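Local coordinates for histidine utilization repressor (PDB 2PKH), which probably represses the histidine utilization (hut) operon in the absence of inducer by binding its hutP region, and is represented here by its C-terminal UTRA domain, at residues B[36-41]-B[64-69]; B[50-55]-B[133-138]; B[82-87]-B[121-126]; B[94-99]-B[114-119]. All coordinates share one frame; numbering follows the deposited sequence.

Contact 1: residues B[36-41]-B[64-69]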
loop_
_atom_site.group_PDB
_atom_site.type_symbol
_atom_site.label_atom_id
_atom_site.label_comp_id
_atom_site.label_asym_id
_atom_site.label_seq_id
_atom_site.Cartn_x
_atom_site.Cartn_y
_atom_site.Cartn_z
ATOM N N ARG B 36 -32.201 8.236 9.000
ATOM C CA ARG B 36 -31.387 8.518 10.169
ATOM C C ARG B 36 -30.016 7.850 10.110
ATOM O O ARG B 36 -29.883 6.698 9.687
ATOM C CB ARG B 36 -32.068 8.162 11.465
ATOM C CG ARG B 36 -33.623 8.306 11.501
ATOM C CD ARG B 36 -34.184 9.611 10.908
ATOM N NE ARG B 36 -33.681 10.902 11.395
ATOM C CZ ARG B 36 -33.343 11.211 12.648
ATOM N NH1 ARG B 36 -32.974 12.460 12.926
ATOM N NH2 ARG B 36 -33.399 10.302 13.617
ATOM N N VAL B 37 -29.014 8.614 10.507
ATOM C CA VAL B 37 -27.636 8.154 10.513
ATOM C C VAL B 37 -27.125 8.472 11.911
ATOM O O VAL B 37 -27.703 9.324 12.614
ATOM C CB VAL B 37 -26.726 8.887 9.489
ATOM C CG1 VAL B 37 -27.146 8.582 8.042
ATOM C CG2 VAL B 37 -26.603 10.379 9.776
ATOM N N PHE B 38 -26.062 7.806 12.323
ATOM C CA PHE B 38 -25.390 8.187 13.595
ATOM C C PHE B 38 -24.148 8.981 13.318
ATOM O O PHE B 38 -23.499 8.757 12.303
ATOM C CB PHE B 38 -25.030 6.936 14.408
ATOM C CG PHE B 38 -26.198 6.071 14.743
ATOM C CD1 PHE B 38 -27.408 6.642 15.157
ATOM C CD2 PHE B 38 -26.056 4.685 14.759
ATOM C CE1 PHE B 38 -28.474 5.853 15.584
ATOM C CE2 PHE B 38 -27.116 3.885 15.178
ATOM C CZ PHE B 38 -28.339 4.462 15.584
ATOM N N HIS B 39 -23.844 9.936 14.185
ATOM C CA HIS B 39 -22.825 10.939 13.885
ATOM C C HIS B 39 -21.969 11.096 15.164
ATOM O O HIS B 39 -22.505 11.409 16.215
ATOM C CB HIS B 39 -23.519 12.284 13.557
ATOM C CG HIS B 39 -22.562 13.402 13.294
ATOM N ND1 HIS B 39 -22.924 14.730 13.334
ATOM C CD2 HIS B 39 -21.227 13.386 13.125
ATOM C CE1 HIS B 39 -21.858 15.479 13.158
ATOM N NE2 HIS B 39 -20.820 14.688 12.983
ATOM N N SER B 40 -20.660 10.876 15.062
ATOM C CA SER B 40 -19.785 11.138 16.118
ATOM C C SER B 40 -18.717 12.178 15.654
ATOM O O SER B 40 -18.262 12.143 14.515
ATOM C CB SER B 40 -19.101 9.824 16.654
ATOM O OG SER B 40 -18.330 9.148 15.622
ATOM N N LEU B 41 -18.333 13.070 16.551
ATOM C CA LEU B 41 -17.167 13.971 16.302
ATOM C C LEU B 41 -16.272 13.829 17.519
ATOM O O LEU B 41 -16.680 14.118 18.661
ATOM C CB LEU B 41 -17.604 15.449 16.094
ATOM C CG LEU B 41 -16.431 16.257 15.461
ATOM C CD1 LEU B 41 -17.060 17.452 14.679
ATOM C CD2 LEU B 41 -15.555 16.637 16.532
ATOM N N PRO B 64 -26.549 -0.726 14.769
ATOM C CA PRO B 64 -27.626 -0.134 15.547
ATOM C C PRO B 64 -27.258 0.367 16.932
ATOM O O PRO B 64 -27.962 1.239 17.479
ATOM C CB PRO B 64 -28.716 -1.223 15.572
ATOM C CG PRO B 64 -28.139 -2.405 14.949
ATOM C CD PRO B 64 -26.856 -2.097 14.312
ATOM N N ASP B 65 -26.170 -0.148 17.503
ATOM C CA ASP B 65 -25.819 0.201 18.881
ATOM C C ASP B 65 -24.638 1.195 18.967
ATOM O O ASP B 65 -24.049 1.375 20.048
ATOM C CB ASP B 65 -25.482 -1.062 19.690
ATOM C CG ASP B 65 -26.689 -2.014 19.818
ATOM O OD1 ASP B 65 -27.837 -1.526 19.871
ATOM O OD2 ASP B 65 -26.472 -3.238 19.831
ATOM N N TYR B 66 -24.318 1.830 17.836
ATOM C CA TYR B 66 -23.234 2.791 17.755
ATOM C C TYR B 66 -23.339 3.892 18.827
ATOM O O TYR B 66 -22.363 4.194 19.510
ATOM C CB TYR B 66 -23.178 3.372 16.338
ATOM C CG TYR B 66 -21.907 4.199 16.029
ATOM C CD1 TYR B 66 -20.764 3.608 15.579
ATOM C CD2 TYR B 66 -21.926 5.573 16.148
ATOM C CE1 TYR B 66 -19.595 4.381 15.295
ATOM C CE2 TYR B 66 -20.758 6.385 15.834
ATOM C CZ TYR B 66 -19.629 5.785 15.448
ATOM O OH TYR B 66 -18.532 6.590 15.090
ATOM N N LEU B 67 -24.531 4.444 19.022
ATOM C CA LEU B 67 -24.691 5.593 19.945
ATOM C C LEU B 67 -24.397 5.207 21.416
ATOM O O LEU B 67 -24.094 6.052 22.259
ATOM C CB LEU B 67 -26.075 6.193 19.804
ATOM C CG LEU B 67 -26.342 6.927 18.467
ATOM C CD1 LEU B 67 -27.754 7.611 18.612
ATOM C CD2 LEU B 67 -25.272 7.936 18.157
ATOM N N LYS B 68 -24.491 3.922 21.689
ATOM C CA LYS B 68 -24.376 3.390 23.025
ATOM C C LYS B 68 -22.940 3.166 23.473
ATOM O O LYS B 68 -22.708 2.830 24.630
ATOM C CB LYS B 68 -25.162 2.043 23.110
ATOM C CG LYS B 68 -26.653 2.228 22.864
ATOM C CD LYS B 68 -27.277 0.908 22.453
ATOM C CE LYS B 68 -28.664 1.165 21.801
ATOM N NZ LYS B 68 -29.339 -0.139 21.491
ATOM N N GLN B 69 -21.977 3.346 22.562
ATOM C CA GLN B 69 -20.581 3.032 22.834
ATOM C C GLN B 69 -19.761 4.169 23.552
ATOM O O GLN B 69 -20.107 5.385 23.454
ATOM C CB GLN B 69 -19.895 2.652 21.523
ATOM C CG GLN B 69 -20.601 1.595 20.697
ATOM C CD GLN B 69 -20.846 0.297 21.492
ATOM O OE1 GLN B 69 -19.956 -0.194 22.179
ATOM N NE2 GLN B 69 -22.056 -0.234 21.417
#
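The carbonyl oxygen of Asp65 is the best-held polar atom, gripped by two N-H donors from farther along its own loop. Lys68 N meets Asp65 O at 3.1 Å within the short 3-10 turn. Gln69 NE2 folds back to Asp65 O at 2.9 Å; the bond is nearly straight (166°), but the donor stands above the carbonyl plane. The side chain of Asp65 is held as well, since Lys68 NZ forms a salt bridge with Asp65 OD1 at 2.6 Å, arriving from above the carboxylate plane. Across the contact, Ser40 OG and Tyr66 OH are hydrogen-bonded at 2.6 Å, so the hydroxyls of two buried residues are paired. The serine oxygen lies at the edge of the tyrosine ring, in its plane. Tyr66 CG is anti to the backbone N (chi1 -169°), which carries the hydroxyl to Ser40, while Ser40 OG takes the crowded position between N and the carbonyl carbon. The bond ties the loop after strand 49-59 to strand 36-46, in the antiparallel sheet of the UTRA domain, and helix 76-83 packs on the same tyrosine through Pro76 and Leu80. Phe38 carries most of the apolar contact. Leu67 CG makes a CH-pi contact over one face of the Phe38 ring, 3.8 Å from its centroid and offset toward the rim. Tyr66 CB touches Phe38 CD2 obliquely at 3.5 Å, the two aromatic side chains sliding past each other in opposite directions. Near the far end of the ring, Phe38 CE2 comes within 3.6 Å of Pro64 O.

Contact 2: residues B[50-55]-B[133-138]. With EDO (1,2-ethanediol), chain N.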
loop_
_atom_site.group_PDB
_atom_site.type_symbol
_atom_site.label_atom_id
_atom_site.label_comp_id
_atom_site.label_asym_id
_atom_site.label_seq_id
_atom_site.Cartn_x
_atom_site.Cartn_y
_atom_site.Cartn_z
ATOM N N PRO B 50 -3.594 17.752 20.372
ATOM C CA PRO B 50 -4.566 17.369 19.365
ATOM C C PRO B 50 -3.870 16.896 18.081
ATOM O O PRO B 50 -2.996 17.593 17.576
ATOM C CB PRO B 50 -5.333 18.669 19.146
ATOM C CG PRO B 50 -5.253 19.408 20.507
ATOM C CD PRO B 50 -3.936 19.072 21.005
ATOM N N VAL B 51 -4.295 15.760 17.540
ATOM C CA VAL B 51 -3.691 15.298 16.264
ATOM C C VAL B 51 -4.696 15.089 15.176
ATOM O O VAL B 51 -4.340 15.041 14.006
ATOM C CB VAL B 51 -2.803 14.040 16.405
ATOM C CG1 VAL B 51 -1.575 14.336 17.356
ATOM C CG2 VAL B 51 -3.584 12.890 16.986
ATOM N N GLN B 52 -5.975 14.933 15.558
ATOM C CA GLN B 52 -7.018 14.637 14.509
ATOM C C GLN B 52 -8.361 15.023 14.990
ATOM O O GLN B 52 -8.640 14.785 16.135
ATOM C CB GLN B 52 -7.112 13.134 14.305
ATOM C CG GLN B 52 -7.800 12.768 13.006
ATOM C CD GLN B 52 -8.155 11.299 12.931
ATOM O OE1 GLN B 52 -8.850 10.804 13.759
ATOM N NE2 GLN B 52 -7.620 10.612 11.966
ATOM N N ILE B 53 -9.190 15.620 14.124
ATOM C CA ILE B 53 -10.620 15.658 14.379
ATOM C C ILE B 53 -11.261 14.581 13.485
ATOM O O ILE B 53 -11.085 14.604 12.288
ATOM C CB ILE B 53 -11.278 17.066 14.087
ATOM C CG1 ILE B 53 -10.515 18.175 14.830
ATOM C CG2 ILE B 53 -12.720 17.131 14.648
ATOM C CD1 ILE B 53 -11.170 19.601 14.581
ATOM N N GLU B 54 -12.001 13.643 14.058
ATOM C CA GLU B 54 -12.571 12.578 13.187
ATOM C C GLU B 54 -14.085 12.858 13.209
ATOM O O GLU B 54 -14.682 12.722 14.273
ATOM C CB GLU B 54 -12.360 11.219 13.865
ATOM C CG GLU B 54 -13.157 10.034 13.279
ATOM C CD GLU B 54 -13.168 8.766 14.207
ATOM O OE1 GLU B 54 -13.283 7.601 13.715
ATOM O OE2 GLU B 54 -13.042 8.944 15.423
ATOM N N ASP B 55 -14.665 13.276 12.079
ATOM C CA ASP B 55 -16.101 13.579 11.969
ATOM C C ASP B 55 -16.669 12.444 11.162
ATOM O O ASP B 55 -16.316 12.326 9.988
ATOM C CB ASP B 55 -16.281 14.854 11.148
ATOM C CG ASP B 55 -17.639 15.524 11.434
ATOM O OD1 ASP B 55 -18.349 15.018 12.364
ATOM O OD2 ASP B 55 -17.996 16.494 10.702
ATOM N N LEU B 133 -11.534 13.488 8.094
ATOM C CA LEU B 133 -10.512 13.490 9.180
ATOM C C LEU B 133 -9.566 14.640 8.896
ATOM O O LEU B 133 -9.011 14.744 7.781
ATOM C CB LEU B 133 -9.734 12.163 9.158
ATOM C CG LEU B 133 -10.549 10.852 9.053
ATOM C CD1 LEU B 133 -9.558 9.827 8.553
ATOM C CD2 LEU B 133 -10.911 10.573 10.467
ATOM N N ILE B 134 -9.386 15.533 9.833
ATOM C CA ILE B 134 -8.510 16.678 9.550
ATOM C C ILE B 134 -7.374 16.637 10.545
ATOM O O ILE B 134 -7.613 16.434 11.742
ATOM C CB ILE B 134 -9.326 18.030 9.412
ATOM C CG1 ILE B 134 -8.406 19.264 9.376
ATOM C CG2 ILE B 134 -10.349 18.185 10.542
ATOM C CD1 ILE B 134 -9.244 20.540 8.726
ATOM N N HIS B 135 -6.153 16.758 10.034
ATOM C CA HIS B 135 -4.978 16.614 10.868
ATOM C C HIS B 135 -4.161 17.882 10.746
ATOM O O HIS B 135 -4.027 18.355 9.631
ATOM C CB HIS B 135 -4.097 15.473 10.376
ATOM C CG HIS B 135 -4.830 14.216 10.079
ATOM N ND1 HIS B 135 -4.899 13.154 10.967
ATOM C CD2 HIS B 135 -5.574 13.867 9.011
ATOM C CE1 HIS B 135 -5.569 12.165 10.410
ATOM N NE2 HIS B 135 -6.010 12.575 9.233
ATOM N N PRO B 136 -3.586 18.397 11.868
ATOM C CA PRO B 136 -2.534 19.416 11.612
ATOM C C PRO B 136 -1.345 18.861 10.796
ATOM O O PRO B 136 -0.819 17.801 11.078
ATOM C CB PRO B 136 -2.108 19.846 13.023
ATOM C CG PRO B 136 -3.242 19.337 13.980
ATOM C CD PRO B 136 -3.708 18.085 13.319
ATOM N N GLY B 137 -0.972 19.566 9.768
ATOM C CA GLY B 137 0.024 19.067 8.843
ATOM C C GLY B 137 1.361 18.863 9.533
ATOM O O GLY B 137 2.160 18.011 9.118
ATOM N N SER B 138 1.570 19.589 10.630
ATOM C CA SER B 138 2.837 19.393 11.396
ATOM C C SER B 138 2.793 18.167 12.295
ATOM O O SER B 138 3.812 17.831 12.898
ATOM C CB SER B 138 3.148 20.626 12.256
ATOM O OG SER B 138 2.061 21.046 13.104
HETATM C C1 EDO N . -8.308 6.184 14.387
HETATM O O1 EDO N . -7.630 6.084 15.630
HETATM C C2 EDO N . -8.833 7.623 14.280
HETATM O O2 EDO N . -9.639 7.745 13.089
#
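Two backbone hydrogen bonds join the antiparallel strands at the hydrogen-bonded pair Ile53-Ile134. Ile53 N reaches Ile134 O at 3.0 Å and Ile134 N returns to Ile53 O at 3.1 Å, each donor in the plane of the carbonyl it meets. CA-H...O contacts flank them, the one from Gln52 CA to Ile134 O being 3.4 Å long. Val51 O is buried without a hydrogen-bonding partner; Pro136 CD lies 3.2 Å from Val51 O. Val51 and Gln52 both face His44 of strand 36-46, a classic beta bulge in the strand that joins 36-46 to 126-136 in the UTRA sheet. Among the side chains, Gln52 is extended, its CG anti to N (chi1 -162°), and runs alongside His135 in the same direction. Amide and imidazole planes are turned 60° apart, and Gln52 NE2 comes within 3.0 Å of His135 CE1. Leu133 CD2 packs at 3.6 Å against Glu54 CG, beside the same amide. Glu54 ends in a salt bridge to Arg56. Ile53 CB meets Ile134 CG2 at 3.8 Å on the face covered by helix 100-106, whose Leu105 and Leu106 touch Ile53. Gln52 OE1 accepts a weak hydrogen bond from O2 of a bound 1,2-ethanediol, probably a crystallisation additive.

Contact 3: residues B[82-87]-B[121-126]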
loop_
_atom_site.group_PDB
_atom_site.type_symbol
_atom_site.label_atom_id
_atom_site.label_comp_id
_atom_site.label_asym_id
_atom_site.label_seq_id
_atom_site.Cartn_x
_atom_site.Cartn_y
_atom_site.Cartn_z
ATOM N N GLN B 82 -15.760 -4.668 14.239
ATOM C CA GLN B 82 -16.286 -5.786 15.047
ATOM C C GLN B 82 -17.702 -6.088 14.659
ATOM O O GLN B 82 -18.167 -7.198 14.792
ATOM C CB GLN B 82 -16.417 -5.379 16.503
ATOM C CG GLN B 82 -15.248 -5.516 17.414
ATOM C CD GLN B 82 -15.702 -5.259 18.855
ATOM O OE1 GLN B 82 -14.912 -4.869 19.705
ATOM N NE2 GLN B 82 -16.997 -5.469 19.122
ATOM N N VAL B 83 -18.431 -5.055 14.290
ATOM C CA VAL B 83 -19.853 -5.141 14.043
ATOM C C VAL B 83 -20.107 -5.752 12.679
ATOM O O VAL B 83 -21.071 -6.465 12.486
ATOM C CB VAL B 83 -20.471 -3.720 14.096
ATOM C CG1 VAL B 83 -21.765 -3.670 13.287
ATOM C CG2 VAL B 83 -20.725 -3.337 15.511
ATOM N N ALA B 84 -19.222 -5.470 11.716
ATOM C CA ALA B 84 -19.441 -5.926 10.347
ATOM C C ALA B 84 -18.100 -6.094 9.664
ATOM O O ALA B 84 -17.150 -5.391 9.992
ATOM C CB ALA B 84 -20.265 -4.921 9.614
ATOM N N PRO B 85 -17.999 -7.040 8.721
ATOM C CA PRO B 85 -16.711 -7.151 7.996
ATOM C C PRO B 85 -16.471 -6.011 7.018
ATOM O O PRO B 85 -17.262 -5.795 6.119
ATOM C CB PRO B 85 -16.822 -8.486 7.238
ATOM C CG PRO B 85 -18.248 -8.812 7.222
ATOM C CD PRO B 85 -18.983 -8.048 8.283
ATOM N N LEU B 86 -15.394 -5.266 7.215
ATOM C CA LEU B 86 -15.149 -4.060 6.417
ATOM C C LEU B 86 -14.276 -4.495 5.278
ATOM O O LEU B 86 -13.207 -5.002 5.507
ATOM C CB LEU B 86 -14.495 -2.975 7.291
ATOM C CG LEU B 86 -15.420 -2.543 8.489
ATOM C CD1 LEU B 86 -14.708 -1.511 9.234
ATOM C CD2 LEU B 86 -16.870 -2.071 8.060
ATOM N N THR B 87 -14.726 -4.363 4.058
ATOM C CA THR B 87 -14.062 -5.064 2.914
ATOM C C THR B 87 -13.351 -4.151 1.929
ATOM O O THR B 87 -12.546 -4.595 1.104
ATOM C CB THR B 87 -15.128 -5.809 2.104
ATOM O OG1 THR B 87 -16.179 -4.897 1.769
ATOM C CG2 THR B 87 -15.746 -6.889 2.952
ATOM N N THR B 121 -16.160 3.571 3.903
ATOM C CA THR B 121 -15.771 2.163 4.087
ATOM C C THR B 121 -17.035 1.344 3.819
ATOM O O THR B 121 -18.138 1.678 4.365
ATOM C CB THR B 121 -15.277 1.922 5.517
ATOM O OG1 THR B 121 -14.116 2.774 5.717
ATOM C CG2 THR B 121 -14.952 0.426 5.845
ATOM N N TRP B 122 -16.849 0.259 3.082
ATOM C CA TRP B 122 -17.948 -0.631 2.704
ATOM C C TRP B 122 -17.830 -1.941 3.450
ATOM O O TRP B 122 -16.727 -2.362 3.815
ATOM C CB TRP B 122 -17.901 -0.988 1.219
ATOM C CG TRP B 122 -18.334 0.101 0.347
ATOM C CD1 TRP B 122 -19.587 0.271 -0.211
ATOM C CD2 TRP B 122 -17.528 1.178 -0.134
ATOM N NE1 TRP B 122 -19.595 1.404 -0.989
ATOM C CE2 TRP B 122 -18.354 1.997 -0.928
ATOM C CE3 TRP B 122 -16.207 1.563 0.085
ATOM C CZ2 TRP B 122 -17.891 3.153 -1.537
ATOM C CZ3 TRP B 122 -15.736 2.745 -0.527
ATOM C CH2 TRP B 122 -16.570 3.521 -1.326
ATOM N N SER B 123 -18.987 -2.582 3.668
ATOM C CA SER B 123 -19.029 -3.983 4.073
ATOM C C SER B 123 -19.729 -4.674 2.949
ATOM O O SER B 123 -20.962 -4.605 2.891
ATOM C CB SER B 123 -19.837 -4.201 5.375
ATOM O OG SER B 123 -19.892 -5.602 5.704
ATOM N N GLY B 124 -18.964 -5.346 2.060
ATOM C CA GLY B 124 -19.520 -5.877 0.804
ATOM C C GLY B 124 -19.862 -4.728 -0.136
ATOM O O GLY B 124 -19.004 -3.877 -0.458
ATOM N N ARG B 125 -21.120 -4.648 -0.572
ATOM C CA ARG B 125 -21.515 -3.488 -1.378
ATOM C C ARG B 125 -22.304 -2.442 -0.520
ATOM O O ARG B 125 -22.816 -1.466 -1.078
ATOM C CB ARG B 125 -22.358 -3.925 -2.604
ATOM C CG ARG B 125 -21.630 -4.458 -3.879
ATOM C CD ARG B 125 -22.497 -4.306 -5.234
ATOM N NE ARG B 125 -23.488 -5.393 -5.420
ATOM C CZ ARG B 125 -24.694 -5.439 -4.830
ATOM N NH1 ARG B 125 -25.134 -4.432 -4.042
ATOM N NH2 ARG B 125 -25.472 -6.512 -5.010
ATOM N N GLN B 126 -22.450 -2.659 0.789
ATOM C CA GLN B 126 -23.161 -1.674 1.619
ATOM C C GLN B 126 -22.162 -0.691 2.247
ATOM O O GLN B 126 -21.230 -1.127 2.907
ATOM C CB GLN B 126 -23.895 -2.375 2.746
ATOM C CG GLN B 126 -24.841 -1.439 3.630
ATOM C CD GLN B 126 -25.709 -2.245 4.544
ATOM O OE1 GLN B 126 -25.278 -3.285 5.027
ATOM N NE2 GLN B 126 -26.900 -1.764 4.848
HETATM O O HOH W 1 -16.392 -4.263 -0.610
#
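Three direct hydrogen bonds fasten the linker after helix 76-83 to the tip of a beta hairpin, where a type II' turn from Ser123 to Gln126 connects strands 113-123 and 126-136 of the UTRA sheet. Ser123 OG donates to Pro85 O at 2.7 Å, the gamma oxygen anti to the backbone N (chi1 178°) and standing above the carbonyl plane. Thr87 N donates to Trp122 O at 2.8 Å, nearly straight (164°) and in the plane of the acceptor carbonyl. Gly124 N, at the first corner of the turn, donates to Thr87 OG1 at 2.8 Å along a more bent path. Thr87 OG1 is therefore gripped twice: it accepts from the glycine and donates to a water at 2.5 Å, and that water donates a hydrogen bond to Gly124 O at 2.6 Å. The hydroxyl sits in the crowded position between N and the carbonyl carbon (chi1 52°), which brings it within reach of Gly124 N. Farther out, packing replaces polar contacts. Val128 and Tyr77 line the side chain of Leu86. Thr87 makes backbone hydrogen bonds to the second subunit, whose Lys148 packs on Thr121, so this surface contact forms part of the subunit interface. Leu86 and Thr121 cross at about a right angle, the methyl Thr121 CG2 lying 3.7 Å from Leu86 CB and almost as near to both leucine methyls.

Contact 4: residues B[94-99]-B[114-119]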
loop_
_atom_site.group_PDB
_atom_site.type_symbol
_atom_site.label_atom_id
_atom_site.label_comp_id
_atom_site.label_asym_id
_atom_site.label_seq_id
_atom_site.Cartn_x
_atom_site.Cartn_y
_atom_site.Cartn_z
ATOM N N GLU B 94 -6.344 15.859 0.606
ATOM C CA GLU B 94 -6.244 17.244 0.223
ATOM C C GLU B 94 -5.447 17.989 1.292
ATOM O O GLU B 94 -5.425 17.587 2.444
ATOM C CB GLU B 94 -7.678 17.833 0.200
ATOM C CG GLU B 94 -8.380 17.579 -1.110
ATOM C CD GLU B 94 -9.836 18.023 -1.098
ATOM O OE1 GLU B 94 -10.638 17.392 -0.397
ATOM O OE2 GLU B 94 -10.160 18.964 -1.859
ATOM N N ALA B 95 -4.842 19.090 0.892
ATOM C CA ALA B 95 -4.256 20.036 1.838
ATOM C C ALA B 95 -5.167 21.270 1.861
ATOM O O ALA B 95 -5.483 21.923 0.828
ATOM C CB ALA B 95 -2.798 20.404 1.403
ATOM N N ILE B 96 -5.561 21.611 3.063
ATOM C CA ILE B 96 -6.452 22.742 3.264
ATOM C C ILE B 96 -6.052 23.538 4.490
ATOM O O ILE B 96 -5.230 23.089 5.315
ATOM C CB ILE B 96 -7.918 22.208 3.481
ATOM C CG1 ILE B 96 -7.994 21.474 4.823
ATOM C CG2 ILE B 96 -8.422 21.373 2.185
ATOM C CD1 ILE B 96 -9.432 21.296 5.402
ATOM N N LEU B 97 -6.687 24.698 4.635
ATOM C CA LEU B 97 -6.718 25.430 5.945
ATOM C C LEU B 97 -7.989 25.054 6.757
ATOM O O LEU B 97 -9.065 24.903 6.186
ATOM C CB LEU B 97 -6.664 26.946 5.705
ATOM C CG LEU B 97 -5.386 27.541 5.142
ATOM C CD1 LEU B 97 -5.410 29.087 5.026
ATOM C CD2 LEU B 97 -4.183 27.067 6.002
ATOM N N ALA B 98 -7.871 24.833 8.081
ATOM C CA ALA B 98 -9.073 24.485 8.818
ATOM C C ALA B 98 -9.966 25.716 9.066
ATOM O O ALA B 98 -9.513 26.877 8.964
ATOM C CB ALA B 98 -8.672 23.819 10.157
ATOM N N GLU B 99 -11.218 25.472 9.430
ATOM C CA GLU B 99 -12.129 26.556 9.835
ATOM C C GLU B 99 -11.737 27.020 11.208
ATOM O O GLU B 99 -11.131 26.254 11.989
ATOM C CB GLU B 99 -13.571 26.011 9.870
ATOM C CG GLU B 99 -14.097 25.591 8.508
ATOM C CD GLU B 99 -14.049 26.736 7.526
ATOM O OE1 GLU B 99 -14.523 27.836 7.877
ATOM O OE2 GLU B 99 -13.470 26.562 6.436
ATOM N N CYS B 114 -3.327 21.811 6.879
ATOM C CA CYS B 114 -3.898 20.613 7.481
ATOM C C CYS B 114 -4.078 19.574 6.361
ATOM O O CYS B 114 -4.323 19.907 5.242
ATOM C CB CYS B 114 -5.233 20.869 8.153
ATOM S SG CYS B 114 -5.064 21.862 9.645
ATOM N N LEU B 115 -3.916 18.316 6.735
ATOM C CA LEU B 115 -4.085 17.234 5.829
ATOM C C LEU B 115 -5.571 16.807 6.053
ATOM O O LEU B 115 -5.934 16.388 7.167
ATOM C CB LEU B 115 -3.158 16.083 6.230
ATOM C CG LEU B 115 -3.019 14.920 5.225
ATOM C CD1 LEU B 115 -2.448 15.422 3.897
ATOM C CD2 LEU B 115 -2.181 13.737 5.784
ATOM N N LEU B 116 -6.357 16.864 4.999
ATOM C CA LEU B 116 -7.742 16.470 5.031
ATOM C C LEU B 116 -7.894 15.151 4.317
ATOM O O LEU B 116 -7.475 15.002 3.155
ATOM C CB LEU B 116 -8.600 17.537 4.333
ATOM C CG LEU B 116 -10.115 17.162 4.242
ATOM C CD1 LEU B 116 -10.744 17.141 5.643
ATOM C CD2 LEU B 116 -10.808 18.174 3.400
ATOM N N ILE B 117 -8.478 14.186 5.007
ATOM C CA ILE B 117 -8.722 12.865 4.421
ATOM C C ILE B 117 -10.207 12.600 4.551
ATOM O O ILE B 117 -10.768 12.701 5.678
ATOM C CB ILE B 117 -7.902 11.816 5.204
ATOM C CG1 ILE B 117 -6.401 12.191 5.194
ATOM C CG2 ILE B 117 -8.081 10.386 4.618
ATOM C CD1 ILE B 117 -5.610 11.181 5.906
ATOM N N ARG B 118 -10.841 12.251 3.438
ATOM C CA ARG B 118 -12.251 11.934 3.436
ATOM C C ARG B 118 -12.292 10.499 3.023
ATOM O O ARG B 118 -11.746 10.124 1.988
ATOM C CB ARG B 118 -13.015 12.814 2.435
ATOM C CG ARG B 118 -13.257 14.177 3.013
ATOM C CD ARG B 118 -14.110 15.045 2.166
ATOM N NE ARG B 118 -13.342 15.605 1.079
ATOM C CZ ARG B 118 -13.897 16.126 -0.015
ATOM N NH1 ARG B 118 -15.235 16.175 -0.120
ATOM N NH2 ARG B 118 -13.128 16.635 -0.979
ATOM N N ARG B 119 -12.943 9.680 3.845
ATOM C CA ARG B 119 -12.943 8.235 3.665
ATOM C C ARG B 119 -14.386 7.695 3.687
ATOM O O ARG B 119 -15.232 8.202 4.462
ATOM C CB ARG B 119 -12.256 7.649 4.863
ATOM C CG ARG B 119 -10.766 7.791 4.864
ATOM C CD ARG B 119 -10.274 6.648 5.715
ATOM N NE ARG B 119 -9.177 7.063 6.547
ATOM C CZ ARG B 119 -7.889 7.052 6.185
ATOM N NH1 ARG B 119 -6.965 7.441 7.076
ATOM N NH2 ARG B 119 -7.518 6.666 4.952
HETATM O O HOH W 2 -10.539 15.253 1.265
#
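Segments 94-97 and 114-119 run antiparallel but strongly twisted against each other, their N-to-C directions 124° apart, and are laced by four backbone hydrogen bonds at the pairs Glu94-Leu116 and Ile96-Cys114. The bond Leu116 N to Glu94 O is 2.8 Å; Cys114 N meets Ile96 O at 2.8 Å, nearly along the C=O axis. Glu94 and Arg118 add a salt bridge, with NH2 of Arg118 donating to OE1 of Glu94 at 2.7 Å. Carboxylate and guanidinium are nearly coplanar (25° apart), yet the nitrogen meets OE1 from above the carboxylate plane. A water closes the ring, donating to Glu94 OE1 and accepting from Arg118 NE at 2.8 Å, so two donors grip the same oxygen. Strand 88-97 is an outermost strand of the UTRA sheet within the chain, and the face of Ala95 and Leu115 is turned to the second subunit, where Leu115 meets Leu115 of that chain. On the face of Ile96 and Leu116, Ile96 CG1 occupies the crowded position (chi1 68°), and the side chains cross obliquely, Ile96 CD1 4.0 Å from Leu116 CD2. Ile134 of strand 126-136 packs on this isoleucine. Farther along the chain, Ala98 CB rests 4.1 Å from Cys114 SG.

From the N terminus, contact 1 opens on strand 36-46 and contact 2 on strand 49-59 before contact 1 closes at 64-69, so these two cross; a hydrogen bond between His39 NE2 and Asp55 OD1 joins them. Contact 3 then opens at the C-terminal end of helix 76-83 and contact 4 on strand 88-97. Contact 4 closes first, at 114-119, followed by contact 3 at the hairpin tip 121-126 and contact 2 at 133-138, making a nest of 4 within 3 within 2. Contact 2 joins the two halves of the sheet; contact 4 pairs the next strand, 113-123, with the edge strand 88-97, and a probable hydrogen bond from Leu133 N to Ile117 O links the two. Contacts 3 and 4 both touch the second subunit.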